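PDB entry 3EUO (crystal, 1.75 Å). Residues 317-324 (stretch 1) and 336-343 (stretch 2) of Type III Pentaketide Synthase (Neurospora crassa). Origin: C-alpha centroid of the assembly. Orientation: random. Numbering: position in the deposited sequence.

Stretch 1 317-324: MRASYDRY
Stretch 2 (336-343) FSVLNRLR

Two helices of one chain cross at a steep angle here, packed through a small apolar contact around Ala 319 and tied by a charged cluster of Asp 322, Arg 323 and Arg 341. Helix 318-324 and helix 336-342 approach to 8.5 Å between axes, with 119° between their N-to-C directions. Both are alpha-helical, with phi/psi near -63/-43. Met 317 precedes the first helix as N-cap, and its O accepts from Tyr 321 N at 3.1 Å.

The nearest CA atoms across the helices are those of Ala 319 and Leu 342, 5.1 Å apart. Ala 319 points toward the second helix. Its CB sits 3.5 Å from Val 338 O, 3.9 Å from Val 338 CG1 and 3.9 Å from Leu 342 CB. Val 338 (chi1 t) also places CG2 3.9 Å from Arg 323 CG. Leu 342 is t, p; its CD1 covers one face of the Arg 318 guanidinium, 3.8 Å from NH2. Arg 318 (p, t, t) and Leu 342 also share water 1, which accepts from Arg 318 NH2 at 2.9 Å and donates to Leu 342 O at 2.8 Å.

Asp 322 (chi1 t) and Arg 341 (t, p, t) form a two-pronged salt bridge. Arg 341 NE donates to Asp 322 OD2 at 2.7 Å, and Arg 341 NH2 to Asp 322 OD1 at 3.1 Å. Asp 322 OD2 also pairs with Arg 323 NH1 at 2.8 Å. The carboxylate thus offsets two positive charges, with Arg 323 NH1 only 4.2 Å from Arg 341 NE.

Arg 323 has chi1 -101°, between wells, then p and t. Its NE makes weak hydrogen bonds to Ser 337 O at 3.1 Å and Ser 337 OG at 2.8 Å. Water 2 accepts from Arg 323 NH2 at 2.7 Å and donates to Ser 337 O at 3.0 Å.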

# COMPACT_ATOMS: atom_id res chain seq x y z
N MET A 317 10.08 -20.07 21.14
CA MET A 317 9.44 -18.81 20.76
C MET A 317 9.31 -17.85 21.95
O MET A 317 8.31 -17.15 22.07
CB MET A 317 8.05 -19.08 20.18
CG MET A 317 8.02 -19.83 18.87
SD MET A 317 6.34 -20.32 18.39
CE MET A 317 5.70 -20.81 19.93
N ARG A 318 10.33 -17.81 22.81
CA ARG A 318 10.30 -17.04 24.07
C ARG A 318 9.99 -15.54 23.91
O ARG A 318 9.27 -14.96 24.73
CB ARG A 318 11.61 -17.22 24.84
CG ARG A 318 12.86 -16.77 24.09
CD ARG A 318 14.11 -17.36 24.71
NE ARG A 318 15.30 -17.12 23.90
CZ ARG A 318 15.64 -17.82 22.82
NH1 ARG A 318 14.86 -18.81 22.38
NH2 ARG A 318 16.75 -17.53 22.17
N ALA A 319 10.53 -14.92 22.87
CA ALA A 319 10.27 -13.51 22.58
C ALA A 319 8.83 -13.26 22.10
O ALA A 319 8.26 -12.20 22.35
CB ALA A 319 11.28 -12.97 21.58
N SER A 320 8.25 -14.26 21.43
CA SER A 320 6.86 -14.21 20.98
C SER A 320 5.93 -14.24 22.18
O SER A 320 5.00 -13.45 22.27
CB SER A 320 6.56 -15.37 20.04
OG SER A 320 7.35 -15.29 18.86
N TYR A 321 6.19 -15.16 23.10
CA TYR A 321 5.48 -15.20 24.38
C TYR A 321 5.60 -13.91 25.18
O TYR A 321 4.61 -13.43 25.73
CB TYR A 321 5.93 -16.40 25.22
CG TYR A 321 5.14 -17.65 24.89
CD1 TYR A 321 5.69 -18.65 24.08
CD2 TYR A 321 3.84 -17.82 25.36
CE1 TYR A 321 4.96 -19.80 23.77
CE2 TYR A 321 3.11 -18.96 25.05
CZ TYR A 321 3.67 -19.94 24.26
OH TYR A 321 2.95 -21.07 23.95
N ASP A 322 6.82 -13.37 25.24
CA ASP A 322 7.09 -12.15 25.99
C ASP A 322 6.26 -10.98 25.47
O ASP A 322 5.65 -10.25 26.25
CB ASP A 322 8.58 -11.80 25.93
CG ASP A 322 8.91 -10.56 26.73
OD1 ASP A 322 9.20 -10.70 27.93
OD2 ASP A 322 8.89 -9.45 26.15
N ARG A 323 6.25 -10.81 24.15
CA ARG A 323 5.45 -9.76 23.50
C ARG A 323 3.95 -9.97 23.72
O ARG A 323 3.24 -9.05 24.12
CB ARG A 323 5.76 -9.73 22.00
CG ARG A 323 6.70 -8.61 21.60
CD ARG A 323 8.07 -8.74 22.23
NE ARG A 323 8.67 -7.42 22.34
CZ ARG A 323 8.72 -6.70 23.45
NH1 ARG A 323 8.24 -7.17 24.59
NH2 ARG A 323 9.27 -5.50 23.42
N TYR A 324 3.50 -11.19 23.49
CA TYR A 324 2.09 -11.52 23.56
C TYR A 324 1.51 -11.29 24.96
O TYR A 324 0.48 -10.63 25.12
CB TYR A 324 1.89 -12.97 23.13
CG TYR A 324 0.45 -13.43 23.16
CD1 TYR A 324 -0.47 -13.00 22.20
CD2 TYR A 324 0.02 -14.31 24.14
CE1 TYR A 324 -1.80 -13.44 22.24
CE2 TYR A 324 -1.30 -14.75 24.19
CZ TYR A 324 -2.20 -14.31 23.24
OH TYR A 324 -3.49 -14.76 23.30
N PHE A 336 8.53 -7.13 14.46
CA PHE A 336 9.82 -6.45 14.69
C PHE A 336 10.07 -6.28 16.18
O PHE A 336 11.22 -6.28 16.63
CB PHE A 336 9.92 -5.10 13.95
CG PHE A 336 9.84 -5.20 12.44
CD1 PHE A 336 10.15 -6.37 11.76
CD2 PHE A 336 9.50 -4.06 11.69
CE1 PHE A 336 10.08 -6.44 10.36
CE2 PHE A 336 9.44 -4.12 10.30
CZ PHE A 336 9.73 -5.31 9.63
N SER A 337 8.99 -6.14 16.95
CA SER A 337 9.06 -6.08 18.40
C SER A 337 9.61 -7.40 18.96
O SER A 337 10.47 -7.39 19.84
CB SER A 337 7.68 -5.77 18.99
OG SER A 337 7.76 -5.59 20.39
N VAL A 338 9.11 -8.52 18.43
CA VAL A 338 9.64 -9.85 18.74
C VAL A 338 11.14 -9.98 18.38
O VAL A 338 11.95 -10.41 19.22
CB VAL A 338 8.80 -10.96 18.06
CG1 VAL A 338 9.45 -12.34 18.23
CG2 VAL A 338 7.37 -10.97 18.62
N LEU A 339 11.52 -9.59 17.17
CA LEU A 339 12.93 -9.65 16.76
C LEU A 339 13.86 -8.75 17.59
O LEU A 339 15.02 -9.13 17.86
CB LEU A 339 13.09 -9.34 15.27
CG LEU A 339 12.57 -10.42 14.32
CD1 LEU A 339 12.50 -9.85 12.92
CD2 LEU A 339 13.46 -11.66 14.35
N ASN A 340 13.36 -7.59 18.00
CA ASN A 340 14.10 -6.70 18.87
C ASN A 340 14.29 -7.33 20.25
O ASN A 340 15.38 -7.33 20.81
CB ASN A 340 13.37 -5.35 19.00
CG ASN A 340 14.18 -4.30 19.74
OD1 ASN A 340 15.38 -4.14 19.48
ND2 ASN A 340 13.54 -3.59 20.65
N ARG A 341 13.21 -7.89 20.79
CA ARG A 341 13.25 -8.48 22.13
C ARG A 341 14.11 -9.75 22.16
O ARG A 341 14.80 -10.00 23.15
CB ARG A 341 11.83 -8.78 22.62
CG ARG A 341 11.73 -9.38 24.03
CD ARG A 341 11.92 -8.34 25.12
NE ARG A 341 11.56 -8.89 26.43
CZ ARG A 341 12.36 -8.94 27.49
NH1 ARG A 341 13.59 -8.43 27.43
NH2 ARG A 341 11.93 -9.47 28.62
N LEU A 342 14.08 -10.52 21.08
CA LEU A 342 14.82 -11.79 21.01
C LEU A 342 16.30 -11.62 21.30
O LEU A 342 16.92 -12.49 21.92
CB LEU A 342 14.62 -12.46 19.64
CG LEU A 342 15.26 -13.84 19.40
CD1 LEU A 342 14.70 -14.90 20.34
CD2 LEU A 342 15.08 -14.26 17.95
N ARG A 343 16.88 -10.51 20.85
CA ARG A 343 18.32 -10.31 20.98
C ARG A 343 18.74 -9.64 22.30
O ARG A 343 19.91 -9.28 22.46
CB ARG A 343 18.91 -9.60 19.75
CG ARG A 343 18.21 -8.30 19.33
CD ARG A 343 18.44 -7.15 20.30
NE ARG A 343 17.91 -5.88 19.82
CZ ARG A 343 18.58 -5.01 19.06
NH1 ARG A 343 19.83 -5.26 18.68
NH2 ARG A 343 18.00 -3.88 18.69
O HOH W 1 17.77 -14.92 22.92
O HOH W 2 11.00 -4.88 21.38